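Local coordinates for AtxE2 (Asticcacaulis excentricus, PDB 5TXE), which hydrolyses the isopeptide bond of the threaded lasso peptides astexin-2 and astexin-3, converting them to linear peptides, at residues N84-V90 against D101-E107; R45-I49 against P390-L394; E299-T305 against F318-E322; A54-L60 against L350-C354. The protein carries 1 engineered substitution. One frame throughout, in Å; residues are numbered along the deposited sequence.

Interaction 1. Residues N84-V90 against D101-E107; sequences NVFRMVV and DVDVGGE
A classic beta bulge shows how an antiparallel hairpin absorbs one extra residue. Strand 84-90 runs extended against 101-104, the strand axes 4.6 Å apart at 156°. At its start pairing is loose: one water bridges Asn84 O and Gly106 O (2.7 and 2.8 Å), a second joins Phe86 N to Gly106 O (2.8 Å each). Phe86 (chi1 m) sets its ring edge 3.6 Å from Gly106 O at CD2, while its carbonyl O accepts from Gly105 N at 2.8 Å. Arg87, a non-hydrogen-bonded partner of Val104 (CA-CA 4.3 Å), reaches along the strand so that NH1 makes a salt bridge to Asp101 OD1 (2.9 Å). Met88 meets the bulge: its N donates to Asp103 O (3.0 Å), and its O receives Val102 N (2.7 Å) and, weakly, Asp103 N (3.5 Å). Val102, at phi/psi -101/-8, makes the kink. Past it, Val89 pairs with Asp101 (CA-CA 4.6 Å), and Val90 CG2 packs on Val102 CG1 (3.7 Å). Strand 69-78 hydrogen-bonds the other edge of 84-90, whereas Met88, Val90 and Val102 lean on Leu141 of strand 140-147, in the next sheet; Asp103 reaches Arg145 and Tyr143 there.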
loop_
_atom_site.group_PDB
_atom_site.type_symbol
_atom_site.label_atom_id
_atom_site.label_comp_id
_atom_site.label_asym_id
_atom_site.label_seq_id
_atom_site.Cartn_x
_atom_site.Cartn_y
_atom_site.Cartn_z
ATOM N N ASN A 84 -5.156 6.202 -16.465
ATOM C CA ASN A 84 -4.800 7.235 -15.525
ATOM C C ASN A 84 -4.248 8.452 -16.228
ATOM O O ASN A 84 -3.539 8.346 -17.220
ATOM C CB ASN A 84 -3.753 6.704 -14.564
ATOM C CG ASN A 84 -4.368 5.780 -13.508
ATOM O OD1 ASN A 84 -4.991 6.245 -12.568
ATOM N ND2 ASN A 84 -4.224 4.492 -13.693
ATOM N N VAL A 85 -4.618 9.604 -15.717
ATOM C CA VAL A 85 -4.083 10.872 -16.170
ATOM C C VAL A 85 -3.220 11.461 -15.039
ATOM O O VAL A 85 -3.711 11.614 -13.925
ATOM C CB VAL A 85 -5.234 11.867 -16.454
ATOM C CG1 VAL A 85 -4.666 13.200 -16.928
ATOM C CG2 VAL A 85 -6.130 11.273 -17.540
ATOM N N PHE A 86 -1.963 11.720 -15.339
ATOM C CA PHE A 86 -1.048 12.292 -14.363
ATOM C C PHE A 86 -0.777 13.779 -14.637
ATOM O O PHE A 86 -0.665 14.179 -15.770
ATOM C CB PHE A 86 0.270 11.531 -14.375
ATOM C CG PHE A 86 0.146 10.112 -13.933
ATOM C CD1 PHE A 86 0.199 9.806 -12.589
ATOM C CD2 PHE A 86 -0.042 9.096 -14.844
ATOM C CE1 PHE A 86 0.091 8.513 -12.150
ATOM C CE2 PHE A 86 -0.146 7.793 -14.408
ATOM C CZ PHE A 86 -0.084 7.512 -13.059
ATOM N N ARG A 87 -0.651 14.570 -13.570
ATOM C CA ARG A 87 -0.326 16.025 -13.663
ATOM C C ARG A 87 0.747 16.327 -12.613
ATOM O O ARG A 87 0.614 15.887 -11.457
ATOM C CB ARG A 87 -1.485 16.952 -13.270
ATOM C CG ARG A 87 -2.848 16.618 -13.703
ATOM C CD ARG A 87 -3.829 17.694 -13.306
ATOM N NE ARG A 87 -4.733 17.323 -12.221
ATOM C CZ ARG A 87 -4.979 18.099 -11.182
ATOM N NH1 ARG A 87 -4.352 19.276 -11.031
ATOM N NH2 ARG A 87 -5.847 17.720 -10.268
ATOM N N MET A 88 1.781 17.056 -13.008
ATOM C CA MET A 88 2.717 17.621 -12.051
ATOM C C MET A 88 2.206 19.031 -11.667
ATOM O O MET A 88 1.985 19.902 -12.531
ATOM C CB MET A 88 4.104 17.640 -12.665
ATOM C CG MET A 88 5.233 18.062 -11.733
ATOM S SD MET A 88 5.368 17.151 -10.148
ATOM C CE MET A 88 5.947 15.623 -10.861
ATOM N N VAL A 89 1.962 19.226 -10.382
ATOM C CA VAL A 89 1.319 20.415 -9.850
ATOM C C VAL A 89 2.232 21.265 -8.925
ATOM O O VAL A 89 3.036 20.721 -8.185
ATOM C CB VAL A 89 0.096 20.050 -9.073
ATOM C CG1 VAL A 89 -0.706 21.304 -8.720
ATOM C CG2 VAL A 89 -0.784 19.138 -9.931
ATOM N N VAL A 90 2.147 22.589 -9.037
ATOM C CA VAL A 90 2.884 23.507 -8.179
ATOM C C VAL A 90 1.856 24.407 -7.516
ATOM O O VAL A 90 0.954 24.876 -8.150
ATOM C CB VAL A 90 3.870 24.333 -8.975
ATOM C CG1 VAL A 90 4.469 25.418 -8.101
ATOM C CG2 VAL A 90 4.986 23.449 -9.507
ATOM N N ASP A 101 -0.919 23.457 -13.138
ATOM C CA ASP A 101 -0.368 22.236 -13.738
ATOM C C ASP A 101 0.853 22.611 -14.526
ATOM O O ASP A 101 0.750 23.370 -15.469
ATOM C CB ASP A 101 -1.416 21.604 -14.647
ATOM C CG ASP A 101 -2.624 21.053 -13.860
ATOM O OD1 ASP A 101 -2.478 20.695 -12.672
ATOM O OD2 ASP A 101 -3.743 20.946 -14.431
ATOM N N VAL A 102 2.018 22.087 -14.184
ATOM C CA VAL A 102 3.208 22.411 -14.947
ATOM C C VAL A 102 3.620 21.323 -15.937
ATOM O O VAL A 102 4.592 21.505 -16.694
ATOM C CB VAL A 102 4.409 22.727 -14.021
ATOM C CG1 VAL A 102 4.069 23.858 -13.081
ATOM C CG2 VAL A 102 4.858 21.528 -13.194
ATOM N N ASP A 103 2.955 20.167 -15.880
ATOM C CA ASP A 103 3.092 19.102 -16.883
ATOM C C ASP A 103 1.838 18.255 -16.762
ATOM O O ASP A 103 1.238 18.200 -15.683
ATOM C CB ASP A 103 4.319 18.205 -16.630
ATOM C CG ASP A 103 4.537 17.164 -17.757
ATOM O OD1 ASP A 103 4.060 17.422 -18.889
ATOM O OD2 ASP A 103 5.198 16.097 -17.531
ATOM N N VAL A 104 1.390 17.692 -17.875
ATOM C CA VAL A 104 0.279 16.789 -17.893
ATOM C C VAL A 104 0.724 15.651 -18.782
ATOM O O VAL A 104 1.327 15.872 -19.839
ATOM C CB VAL A 104 -0.982 17.409 -18.487
ATOM C CG1 VAL A 104 -2.110 16.358 -18.592
ATOM C CG2 VAL A 104 -1.472 18.568 -17.627
ATOM N N GLY A 105 0.498 14.423 -18.344
ATOM C CA GLY A 105 0.831 13.248 -19.185
ATOM C C GLY A 105 1.754 12.229 -18.538
ATOM O O GLY A 105 2.244 12.388 -17.415
ATOM N N GLY A 106 1.970 11.153 -19.271
ATOM C CA GLY A 106 2.774 10.056 -18.831
ATOM C C GLY A 106 1.934 8.801 -18.591
ATOM O O GLY A 106 0.719 8.873 -18.406
ATOM N N GLU A 107 2.648 7.673 -18.590
ATOM C CA GLU A 107 2.094 6.370 -18.332
ATOM C C GLU A 107 2.247 5.991 -16.848
ATOM O O GLU A 107 3.119 6.518 -16.141
ATOM C CB GLU A 107 2.831 5.341 -19.161
ATOM C CG GLU A 107 2.504 5.345 -20.643
ATOM C CD GLU A 107 3.399 4.403 -21.462
ATOM O OE1 GLU A 107 4.493 4.010 -21.046
ATOM O OE2 GLU A 107 3.033 4.051 -22.597
HETATM O O HOH W 1 -1.459 7.122 -18.357
HETATM O O HOH W 2 -1.158 10.924 -17.874
#

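Interaction 2. Residues R45-I49 against P390-L394; sequences RLADI and PNPDL
In the beta-propeller of a prolyl oligopeptidase-like enzyme, the chain must enter and leave the propeller, and here the two passages meet: 45-49 leads into the first sheet, 390-394 leaves the last one on the way to strand 401-408 of the hydrolase domain. With 340 residues between them, the segments have end-to-end directions 126° apart. The closest CA pair is Ala47 and Pro390, at 6.2 Å. The principal bump is Asn391, whose side chain (chi1 -69°, chi2 -61°) projects toward the extended backbone at Ala47 (phi/psi -68/163) and sits in the hollow between Leu46 and Ala47. Around this polar plug lie smaller apolar fits. Ala47 points its methyl at Pro390, CB to CB 4.1 Å; Ile49 (chi1 m, chi2 t) swings CD1 to within 4.1 Å of CG on the same proline, so the ring lies against both side chains. On the far side of the carboxamide, Leu46 (m, t) brings CD2 to 4.2 Å from CD2 of Leu394, which is poorly ordered. Val74 of strand 69-78 backs Ala47 and Pro390, and Pro371 supports Asn391 and Leu394. The carboxamide completes the fit with two bonds to one residue: Asn391 OD1 accepts from Ala47 N at 2.9 Å, and Asn391 ND2 donates to Ala47 O at 3.1 Å.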
loop_
_atom_site.group_PDB
_atom_site.type_symbol
_atom_site.label_atom_id
_atom_site.label_comp_id
_atom_site.label_asym_id
_atom_site.label_seq_id
_atom_site.Cartn_x
_atom_site.Cartn_y
_atom_site.Cartn_z
ATOM N N ARG A 45 -13.000 7.430 -9.683
ATOM C CA ARG A 45 -12.466 8.680 -10.207
ATOM C C ARG A 45 -11.880 9.634 -9.156
ATOM O O ARG A 45 -11.437 10.714 -9.515
ATOM C CB ARG A 45 -13.574 9.409 -10.951
ATOM C CG ARG A 45 -14.030 8.736 -12.239
ATOM C CD ARG A 45 -15.203 9.505 -12.833
ATOM N NE ARG A 45 -15.496 9.109 -14.196
ATOM C CZ ARG A 45 -16.238 8.077 -14.525
ATOM N NH1 ARG A 45 -16.759 7.293 -13.592
ATOM N NH2 ARG A 45 -16.468 7.825 -15.799
ATOM N N LEU A 46 -11.930 9.294 -7.873
ATOM C CA LEU A 46 -11.305 10.197 -6.830
ATOM C C LEU A 46 -9.812 10.201 -6.996
ATOM O O LEU A 46 -9.166 9.137 -6.958
ATOM C CB LEU A 46 -11.689 9.769 -5.424
ATOM C CG LEU A 46 -13.180 9.922 -5.073
ATOM C CD1 LEU A 46 -13.528 9.341 -3.711
ATOM C CD2 LEU A 46 -13.600 11.379 -5.111
ATOM N N ALA A 47 -9.254 11.385 -7.241
ATOM C CA ALA A 47 -7.850 11.540 -7.517
ATOM C C ALA A 47 -7.013 11.222 -6.299
ATOM O O ALA A 47 -7.559 11.123 -5.191
ATOM C CB ALA A 47 -7.582 12.956 -7.951
ATOM N N ASP A 48 -5.725 10.992 -6.539
ATOM C CA ASP A 48 -4.776 10.624 -5.500
ATOM C C ASP A 48 -3.433 11.342 -5.740
ATOM O O ASP A 48 -3.192 11.930 -6.806
ATOM C CB ASP A 48 -4.583 9.095 -5.430
ATOM C CG ASP A 48 -4.337 8.570 -3.953
ATOM O OD1 ASP A 48 -4.246 9.371 -2.945
ATOM O OD2 ASP A 48 -4.202 7.322 -3.803
ATOM N N ILE A 49 -2.603 11.334 -4.706
ATOM C CA ILE A 49 -1.277 11.918 -4.734
ATOM C C ILE A 49 -0.301 10.917 -4.173
ATOM O O ILE A 49 -0.465 10.460 -3.033
ATOM C CB ILE A 49 -1.233 13.171 -3.837
ATOM C CG1 ILE A 49 -2.160 14.244 -4.386
ATOM C CG2 ILE A 49 0.181 13.699 -3.750
ATOM C CD1 ILE A 49 -2.500 15.341 -3.389
ATOM N N PRO A 390 -7.364 17.793 -4.412
ATOM C CA PRO A 390 -7.592 17.530 -5.816
ATOM C C PRO A 390 -8.989 16.991 -6.026
ATOM O O PRO A 390 -9.369 16.815 -7.160
ATOM C CB PRO A 390 -6.526 16.464 -6.160
ATOM C CG PRO A 390 -6.334 15.723 -4.897
ATOM C CD PRO A 390 -6.552 16.729 -3.787
ATOM N N ASN A 391 -9.740 16.675 -4.975
ATOM C CA ASN A 391 -11.123 16.304 -5.157
ATOM C C ASN A 391 -12.137 17.427 -4.719
ATOM O O ASN A 391 -11.786 18.305 -3.983
ATOM C CB ASN A 391 -11.352 14.985 -4.433
ATOM C CG ASN A 391 -10.625 13.825 -5.115
ATOM O OD1 ASN A 391 -10.893 13.512 -6.281
ATOM N ND2 ASN A 391 -9.690 13.210 -4.418
ATOM N N PRO A 392 -13.392 17.418 -5.231
ATOM C CA PRO A 392 -14.310 18.364 -4.561
ATOM C C PRO A 392 -14.503 17.861 -3.176
ATOM O O PRO A 392 -14.078 16.725 -2.862
ATOM C CB PRO A 392 -15.628 18.205 -5.313
ATOM C CG PRO A 392 -15.558 16.876 -6.001
ATOM C CD PRO A 392 -14.078 16.641 -6.301
ATOM N N ASP A 393 -15.131 18.708 -2.374
ATOM C CA ASP A 393 -15.601 18.360 -1.030
ATOM C C ASP A 393 -16.657 17.215 -1.080
ATOM O O ASP A 393 -17.713 17.305 -1.702
ATOM C CB ASP A 393 -16.201 19.624 -0.375
ATOM C CG ASP A 393 -16.247 19.559 1.150
ATOM O OD1 ASP A 393 -16.525 18.493 1.738
ATOM O OD2 ASP A 393 -16.019 20.614 1.768
ATOM N N LEU A 394 -16.392 16.143 -0.372
ATOM C CA LEU A 394 -17.300 15.022 -0.413
ATOM C C LEU A 394 -18.577 15.214 0.400
ATOM O O LEU A 394 -19.469 14.353 0.325
ATOM C CB LEU A 394 -16.580 13.760 0.074
ATOM C CG LEU A 394 -15.516 13.236 -0.864
ATOM C CD1 LEU A 394 -14.923 11.992 -0.249
ATOM C CD2 LEU A 394 -16.142 12.938 -2.209
#

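Interaction 3. Residues E299-T305 against F318-E322; sequences EACQNIT and FLRRE
A propeller blade's opening hairpin, strands 304-310 and 315-322, is here tied to the linker preceding it by one buried arginine. Residues 299-301 form a short 3-10 turn, with Gln302 N bonded to Glu299 O at 3.1 Å; Asn303 adopts left-handed angles (59/46) and redirects the chain into the strand. There Thr305 N donates to Leu319 O (2.9 Å), the direct backbone bond between the segments, and a water links Asn303 O (2.7 Å) to Arg321 N (2.8 Å). Phe318 (chi1 62°, chi2 82°) turns a ring face to Ile304, whose CD1 sits 3.7 Å from the ring centroid, 10° off the normal: a CH-pi contact. Cys301 forms a disulfide with Cys296, closing a small loop within the linker, and its backbone bonds Leu284 of the preceding blade. Arg321 carries its guanidinium to Glu56, the side chain remaining about 11 Å from that of catalytically important Tyr438. The end of Arg320 (p, t, m) comes back toward the 3-10 turn. Its NH1 bridges Glu322 OE1 at 2.9 Å, NH2 makes a salt bridge to Glu299 OE2 at 3.3 Å, its hydrogen bond weak, and Gln302 O receives both Arg320 NE, at 2.9 Å, and NH2, at 2.8 Å.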
loop_
_atom_site.group_PDB
_atom_site.type_symbol
_atom_site.label_atom_id
_atom_site.label_comp_id
_atom_site.label_asym_id
_atom_site.label_seq_id
_atom_site.Cartn_x
_atom_site.Cartn_y
_atom_site.Cartn_z
ATOM N N GLU A 299 7.139 8.838 27.862
ATOM C CA GLU A 299 6.442 7.876 27.047
ATOM C C GLU A 299 6.273 8.426 25.617
ATOM O O GLU A 299 6.320 7.698 24.631
ATOM C CB GLU A 299 5.072 7.548 27.704
ATOM C CG GLU A 299 4.448 6.244 27.217
ATOM C CD GLU A 299 3.783 6.392 25.863
ATOM O OE1 GLU A 299 3.149 7.452 25.623
ATOM O OE2 GLU A 299 3.935 5.477 25.023
ATOM N N ALA A 300 6.057 9.718 25.518
ATOM C CA ALA A 300 5.885 10.377 24.236
ATOM C C ALA A 300 7.030 10.201 23.249
ATOM O O ALA A 300 6.833 10.400 22.077
ATOM C CB ALA A 300 5.662 11.844 24.483
ATOM N N CYS A 301 8.209 9.826 23.719
ATOM C CA CYS A 301 9.452 9.784 22.914
ATOM C C CYS A 301 9.584 8.418 22.314
ATOM O O CYS A 301 10.586 8.130 21.667
ATOM C CB CYS A 301 10.715 10.053 23.819
ATOM S SG CYS A 301 11.026 11.803 24.281
ATOM N N GLN A 302 8.610 7.540 22.558
ATOM C CA GLN A 302 8.693 6.145 22.058
ATOM C C GLN A 302 8.098 5.955 20.692
ATOM O O GLN A 302 7.009 6.456 20.400
ATOM C CB GLN A 302 7.993 5.161 23.001
ATOM C CG GLN A 302 8.524 5.204 24.432
ATOM C CD GLN A 302 8.621 3.847 25.045
ATOM O OE1 GLN A 302 7.639 3.071 25.120
ATOM N NE2 GLN A 302 9.819 3.525 25.457
ATOM N N ASN A 303 8.824 5.203 19.882
ATOM C CA ASN A 303 8.403 4.766 18.564
ATOM C C ASN A 303 8.075 5.913 17.606
ATOM O O ASN A 303 7.116 5.901 16.863
ATOM C CB ASN A 303 7.286 3.749 18.712
ATOM C CG ASN A 303 7.801 2.438 19.290
ATOM O OD1 ASN A 303 8.838 1.896 18.863
ATOM N ND2 ASN A 303 7.132 1.968 20.318
ATOM N N ILE A 304 8.960 6.891 17.592
ATOM C CA ILE A 304 8.856 8.017 16.691
ATOM C C ILE A 304 8.934 7.510 15.265
ATOM O O ILE A 304 9.714 6.626 14.951
ATOM C CB ILE A 304 9.976 9.050 16.998
ATOM C CG1 ILE A 304 9.641 9.705 18.341
ATOM C CG2 ILE A 304 10.120 10.106 15.893
ATOM C CD1 ILE A 304 10.760 10.523 18.954
ATOM N N THR A 305 8.143 8.098 14.386
ATOM C CA THR A 305 8.204 7.741 12.946
ATOM C C THR A 305 8.817 8.813 12.042
ATOM O O THR A 305 9.126 8.557 10.897
ATOM C CB THR A 305 6.817 7.381 12.438
ATOM O OG1 THR A 305 5.911 8.412 12.836
ATOM C CG2 THR A 305 6.381 6.047 13.042
ATOM N N PHE A 318 8.320 16.047 16.179
ATOM C CA PHE A 318 8.217 14.681 15.751
ATOM C C PHE A 318 6.818 14.102 15.685
ATOM O O PHE A 318 5.890 14.587 16.343
ATOM C CB PHE A 318 9.156 13.770 16.534
ATOM C CG PHE A 318 8.898 13.695 18.003
ATOM C CD1 PHE A 318 7.920 12.861 18.497
ATOM C CD2 PHE A 318 9.701 14.381 18.905
ATOM C CE1 PHE A 318 7.708 12.731 19.852
ATOM C CE2 PHE A 318 9.498 14.248 20.270
ATOM C CZ PHE A 318 8.499 13.419 20.742
ATOM N N LEU A 319 6.694 13.074 14.857
ATOM C CA LEU A 319 5.445 12.344 14.670
ATOM C C LEU A 319 5.528 10.983 15.271
ATOM O O LEU A 319 6.615 10.389 15.339
ATOM C CB LEU A 319 5.195 12.075 13.181
ATOM C CG LEU A 319 4.659 13.238 12.361
ATOM C CD1 LEU A 319 4.529 12.833 10.896
ATOM C CD2 LEU A 319 3.317 13.672 12.902
ATOM N N ARG A 320 4.375 10.461 15.657
ATOM C CA ARG A 320 4.307 9.070 16.036
ATOM C C ARG A 320 2.871 8.592 16.036
ATOM O O ARG A 320 1.931 9.375 15.916
ATOM C CB ARG A 320 4.883 8.847 17.416
ATOM C CG ARG A 320 3.957 9.451 18.471
ATOM C CD ARG A 320 4.458 9.553 19.881
ATOM N NE ARG A 320 4.806 8.304 20.469
ATOM C CZ ARG A 320 4.215 7.793 21.536
ATOM N NH1 ARG A 320 3.206 8.417 22.145
ATOM N NH2 ARG A 320 4.658 6.627 21.975
ATOM N N ARG A 321 2.720 7.284 16.176
ATOM C CA ARG A 321 1.401 6.681 16.346
ATOM C C ARG A 321 1.137 6.431 17.802
ATOM O O ARG A 321 2.060 6.148 18.534
ATOM C CB ARG A 321 1.339 5.369 15.583
ATOM C CG ARG A 321 1.347 5.642 14.107
ATOM C CD ARG A 321 2.235 4.725 13.325
ATOM N NE ARG A 321 2.220 5.121 11.914
ATOM C CZ ARG A 321 1.801 4.359 10.896
ATOM N NH1 ARG A 321 1.388 3.111 11.088
ATOM N NH2 ARG A 321 1.830 4.848 9.656
ATOM N N GLU A 322 -0.109 6.584 18.216
ATOM C CA GLU A 322 -0.464 6.392 19.608
ATOM C C GLU A 322 -1.986 6.158 19.778
ATOM O O GLU A 322 -2.712 6.092 18.811
ATOM C CB GLU A 322 0.004 7.605 20.442
ATOM C CG GLU A 322 -0.607 8.925 20.033
ATOM C CD GLU A 322 -0.076 10.084 20.884
ATOM O OE1 GLU A 322 1.149 10.133 21.135
ATOM O OE2 GLU A 322 -0.889 10.960 21.280
HETATM O O HOH W 3 4.587 5.169 16.482
#

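Interaction 4. Residues A54-L60 against L350-C354; sequences ASETTPL and LLQGC
This buried loop-to-strand contact, made largely through backbone carbonyls, sets the segment 54-60 of the first sheet's connecting loop against 350-354, on the opening strand of the last propeller blade. A type I turn spans Ser55 to Thr58, closed by Thr58 N to Ser55 O (3.0 Å) and braced by Ser55 N to Thr58 OG1 (2.8 Å); Pro59 then centres an inverse gamma turn. Glu56 and Gln352 come closest, CA to CA 4.3 Å. Gln352 (chi1 m) donates from NE2 to Ala54 O at 3.0 Å and also to Glu366. Gly353 N bonds Glu56 O at 3.1 Å, and two waters extend from that carbonyl to Cys354 N and O. Gly353 turns the strand's corner at phi/psi 68/14, its CA only 3.0 Å from Thr58 O; a CB there would strike that oxygen and Leu60 CD1. The Glu56 carboxylate itself leaves for Arg321 and Thr305. Carbonyl recognition thus joins sequence-distant segments, and the tight fit has room for glycine alone at the corner.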
loop_
_atom_site.group_PDB
_atom_site.type_symbol
_atom_site.label_atom_id
_atom_site.label_comp_id
_atom_site.label_asym_id
_atom_site.label_seq_id
_atom_site.Cartn_x
_atom_site.Cartn_y
_atom_site.Cartn_z
ATOM N N ALA A 54 0.423 5.084 1.368
ATOM C CA ALA A 54 1.432 6.041 1.731
ATOM C C ALA A 54 1.491 6.198 3.228
ATOM O O ALA A 54 0.484 6.111 3.898
ATOM C CB ALA A 54 1.095 7.373 1.127
ATOM N N SER A 55 2.680 6.462 3.737
ATOM C CA SER A 55 2.825 6.688 5.164
ATOM C C SER A 55 3.722 7.910 5.423
ATOM O O SER A 55 4.011 8.729 4.515
ATOM C CB SER A 55 3.386 5.413 5.815
ATOM O OG SER A 55 4.719 5.208 5.369
ATOM N N GLU A 56 4.211 8.029 6.651
ATOM C CA GLU A 56 4.955 9.232 7.068
ATOM C C GLU A 56 6.129 9.618 6.234
ATOM O O GLU A 56 6.351 10.789 6.027
ATOM C CB GLU A 56 5.449 9.107 8.524
ATOM C CG GLU A 56 4.369 9.198 9.572
ATOM C CD GLU A 56 3.852 7.831 9.957
ATOM O OE1 GLU A 56 3.712 6.943 9.062
ATOM O OE2 GLU A 56 3.608 7.632 11.167
ATOM N N THR A 57 6.875 8.650 5.750
ATOM C CA THR A 57 8.072 8.927 4.977
ATOM C C THR A 57 7.889 8.806 3.479
ATOM O O THR A 57 8.859 8.795 2.727
ATOM C CB THR A 57 9.221 7.966 5.391
ATOM O OG1 THR A 57 8.836 6.644 5.093
ATOM C CG2 THR A 57 9.446 7.989 6.895
ATOM N N THR A 58 6.658 8.684 3.013
ATOM C CA THR A 58 6.443 8.586 1.564
ATOM C C THR A 58 6.801 9.920 0.937
ATOM O O THR A 58 6.166 10.947 1.255
ATOM C CB THR A 58 4.974 8.246 1.255
ATOM O OG1 THR A 58 4.650 6.941 1.763
ATOM C CG2 THR A 58 4.749 8.298 -0.260
ATOM N N PRO A 59 7.773 9.946 0.028
ATOM C CA PRO A 59 8.263 11.266 -0.450
ATOM C C PRO A 59 7.423 11.910 -1.561
ATOM O O PRO A 59 7.927 12.185 -2.655
ATOM C CB PRO A 59 9.646 10.932 -0.980
ATOM C CG PRO A 59 9.507 9.501 -1.484
ATOM C CD PRO A 59 8.525 8.826 -0.564
ATOM N N LEU A 60 6.164 12.158 -1.273
ATOM C CA LEU A 60 5.180 12.475 -2.317
ATOM C C LEU A 60 5.070 13.966 -2.674
ATOM O O LEU A 60 4.279 14.344 -3.570
ATOM C CB LEU A 60 3.789 11.892 -1.970
ATOM C CG LEU A 60 3.258 12.051 -0.573
ATOM C CD1 LEU A 60 3.064 13.530 -0.284
ATOM C CD2 LEU A 60 1.925 11.315 -0.399
ATOM N N LEU A 350 -3.796 10.056 8.708
ATOM C CA LEU A 350 -2.409 9.959 8.398
ATOM C C LEU A 350 -1.907 11.304 7.936
ATOM O O LEU A 350 -2.636 12.051 7.289
ATOM C CB LEU A 350 -2.198 8.951 7.253
ATOM C CG LEU A 350 -2.661 7.522 7.482
ATOM C CD1 LEU A 350 -2.815 6.686 6.197
ATOM C CD2 LEU A 350 -1.658 6.882 8.418
ATOM N N LEU A 351 -0.649 11.578 8.252
ATOM C CA LEU A 351 0.094 12.679 7.655
ATOM C C LEU A 351 1.261 12.073 6.945
ATOM O O LEU A 351 2.026 11.337 7.543
ATOM C CB LEU A 351 0.636 13.630 8.701
ATOM C CG LEU A 351 -0.350 14.390 9.530
ATOM C CD1 LEU A 351 0.447 15.195 10.553
ATOM C CD2 LEU A 351 -1.186 15.313 8.680
ATOM N N GLN A 352 1.415 12.403 5.671
ATOM C CA GLN A 352 2.348 11.723 4.817
ATOM C C GLN A 352 3.259 12.722 4.125
ATOM O O GLN A 352 2.806 13.767 3.649
ATOM C CB GLN A 352 1.531 10.963 3.763
ATOM C CG GLN A 352 0.612 9.913 4.361
ATOM C CD GLN A 352 -0.680 9.748 3.585
ATOM O OE1 GLN A 352 -1.234 10.707 3.050
ATOM N NE2 GLN A 352 -1.211 8.549 3.589
ATOM N N GLY A 353 4.528 12.390 4.019
ATOM C CA GLY A 353 5.447 13.176 3.198
ATOM C C GLY A 353 5.782 14.576 3.690
ATOM O O GLY A 353 6.319 15.407 2.927
ATOM N N CYS A 354 5.450 14.840 4.944
ATOM C CA CYS A 354 5.550 16.177 5.500
ATOM C C CYS A 354 6.953 16.760 5.361
ATOM O O CYS A 354 7.953 16.079 5.577
ATOM C CB CYS A 354 5.216 16.165 6.973
ATOM S SG CYS A 354 3.549 15.660 7.492
HETATM O O HOH W 4 5.117 13.024 7.251
HETATM O O HOH W 5 8.582 13.007 5.701
#

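Overall arrangement
Together the four contacts contrast local with long-range pairing. Interactions 1 and 3 each join neighbouring strands of a hairpin and are partly buried; both combine backbone bonds with arginine salt bridges. Interactions 2 and 4 are buried and bring together segments roughly 340 and 290 residues apart, using amide side chains on main-chain atoms, interaction 4 adding a backbone bond. Both take their first segment from the stretch around the first sheet, and they touch where Ile49 O meets Leu60 CD2 at 3.7 Å. Interaction 4 also adjoins interaction 3, since Arg321 NH2 bridges Glu56 OE1 at 2.9 Å and Leu319 packs on Leu351. Interactions 1 and 3 remain well apart, centres about 35 Å from each other, in separate sheets.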